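Alpha/beta hydrolase (Streptomyces albidoflavus, PDB 6KSU) probably catalyses the macrolactamization that releases a cyclic non-ribosomal peptide, acting as a stand-alone cyclase related to penicillin-binding proteins. Local coordinates at residues Ala90-Gln95 with Trp195-Ser200. Numbering follows the deposited sequence.
Sequences AELVMQ and WTAMDS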
# COMPACT_ATOMS: atom_id res chain seq x y z
N ALA A 90 -1.16 9.42 -5.59
CA ALA A 90 -0.81 9.21 -6.99
C ALA A 90 -1.81 9.90 -7.89
O ALA A 90 -1.43 10.53 -8.89
CB ALA A 90 -0.75 7.73 -7.32
N GLU A 91 -3.09 9.78 -7.55
CA GLU A 91 -4.12 10.43 -8.34
C GLU A 91 -3.94 11.95 -8.32
O GLU A 91 -4.09 12.61 -9.35
CB GLU A 91 -5.48 10.00 -7.80
CG GLU A 91 -5.97 8.63 -8.34
CD GLU A 91 -7.48 8.45 -8.09
OE1 GLU A 91 -7.98 9.06 -7.13
OE2 GLU A 91 -8.16 7.74 -8.85
N LEU A 92 -3.60 12.49 -7.16
CA LEU A 92 -3.34 13.91 -7.04
C LEU A 92 -2.14 14.32 -7.89
O LEU A 92 -2.21 15.30 -8.65
CB LEU A 92 -3.10 14.24 -5.57
CG LEU A 92 -2.88 15.70 -5.23
CD1 LEU A 92 -4.01 16.51 -5.83
CD2 LEU A 92 -2.82 15.87 -3.72
N VAL A 93 -1.05 13.56 -7.81
CA VAL A 93 0.15 13.86 -8.60
C VAL A 93 -0.18 13.81 -10.09
O VAL A 93 0.26 14.67 -10.87
CB VAL A 93 1.29 12.88 -8.24
CG1 VAL A 93 2.44 13.01 -9.21
CG2 VAL A 93 1.78 13.11 -6.84
N MET A 94 -0.96 12.80 -10.50
CA MET A 94 -1.27 12.67 -11.91
C MET A 94 -2.12 13.84 -12.42
O MET A 94 -2.02 14.19 -13.60
CB MET A 94 -1.98 11.35 -12.19
CG MET A 94 -1.10 10.12 -12.04
SD MET A 94 0.48 10.17 -12.94
CE MET A 94 -0.06 9.61 -14.54
N GLN A 95 -2.97 14.43 -11.56
CA GLN A 95 -3.71 15.63 -11.97
C GLN A 95 -2.77 16.75 -12.40
O GLN A 95 -3.02 17.42 -13.42
CB GLN A 95 -4.59 16.13 -10.84
CG GLN A 95 -5.96 15.57 -10.76
CD GLN A 95 -6.73 16.24 -9.65
OE1 GLN A 95 -6.14 16.96 -8.84
NE2 GLN A 95 -8.04 16.05 -9.62
N TRP A 195 -2.23 18.44 2.32
CA TRP A 195 -3.62 18.38 2.79
C TRP A 195 -4.53 19.28 1.95
O TRP A 195 -5.56 18.84 1.43
CB TRP A 195 -3.72 18.79 4.26
CG TRP A 195 -3.15 17.82 5.25
CD1 TRP A 195 -3.84 16.95 6.03
CD2 TRP A 195 -1.76 17.67 5.61
NE1 TRP A 195 -2.98 16.24 6.84
CE2 TRP A 195 -1.70 16.67 6.60
CE3 TRP A 195 -0.58 18.27 5.19
CZ2 TRP A 195 -0.50 16.26 7.18
CZ3 TRP A 195 0.62 17.86 5.76
CH2 TRP A 195 0.65 16.87 6.75
N THR A 196 -4.16 20.56 1.84
CA THR A 196 -5.00 21.51 1.12
C THR A 196 -5.20 21.07 -0.32
O THR A 196 -6.32 21.11 -0.84
CB THR A 196 -4.39 22.91 1.19
OG1 THR A 196 -4.23 23.29 2.56
CG2 THR A 196 -5.26 23.93 0.48
N ALA A 197 -4.13 20.62 -0.97
CA ALA A 197 -4.22 20.22 -2.36
C ALA A 197 -5.03 18.94 -2.51
O ALA A 197 -5.86 18.83 -3.42
CB ALA A 197 -2.81 20.04 -2.93
N MET A 198 -4.79 17.95 -1.63
CA MET A 198 -5.61 16.73 -1.65
C MET A 198 -7.09 17.07 -1.52
O MET A 198 -7.94 16.57 -2.28
CB MET A 198 -5.15 15.79 -0.53
CG MET A 198 -5.91 14.50 -0.40
SD MET A 198 -5.91 13.48 -1.90
CE MET A 198 -4.27 12.75 -1.89
N ASP A 199 -7.43 17.94 -0.57
CA ASP A 199 -8.82 18.34 -0.40
C ASP A 199 -9.35 19.05 -1.65
O ASP A 199 -10.24 18.54 -2.35
CB ASP A 199 -8.95 19.23 0.85
CG ASP A 199 -10.41 19.57 1.20
OD1 ASP A 199 -11.35 19.11 0.50
OD2 ASP A 199 -10.62 20.31 2.18
N SER A 200 -8.76 20.19 -2.00
CA SER A 200 -9.34 21.05 -3.03
C SER A 200 -9.20 20.47 -4.44
O SER A 200 -10.01 20.80 -5.31
CB SER A 200 -8.69 22.42 -2.97
OG SER A 200 -7.30 22.31 -3.19
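Leu-92 reaches from helix 85-98 onto the flank of helix 194-206 and meets Ala-197 and Met-198 there. Its CG stands anti to the backbone N (chi1 -177°), which carries the forked end of the chain across the gap, and the two methyls then divide the work. Both make van der Waals contacts with the backbone of the other helix: CD2 lies 3.5 Å from Met-198 N and 3.6 Å from Met-198 CA, while CD1 comes to 3.8 Å from Ala-197 O. The backbones are correspondingly near, with Leu-92 CA 6.5 Å from Met-198 CA.

Side chain to side chain, the contacts are apolar. Leu-92 CD2 sits between Ala-197 CB, at 4.2 Å, and Met-198 CE, at 3.9 Å, which come to it from widely separated directions. The bends of the methionine chain at chi2 and chi3 (57° and 77°) bring CE toward the leucine, where it also lies 4.1 Å from Leu-92 CB. Ile-186 of helix 176-189 touches both Leu-92 and Ala-197, and Cys-201 also borders the leucine.

No hydrogen bond joins the two segments directly. The polar link between the helices lies farther along helix 194-206, where Gln-95 NE2 donates to the carbonyl O of Cys-201.

An SxxK pattern, with Ser-83 just before helix 85-98 and Lys-86 in its first turn, is consistent with the nucleophile motif of penicillin-binding proteins and serine beta-lactamases. The contact joins the middle of this probable active-site helix to a neighbour in the helical part of the fold. With no hydrogen bond between the segments, their association here rests on shape fit and the burial of Leu-92, while the bond from Gln-95 to Cys-201 supplies a directional link nearby.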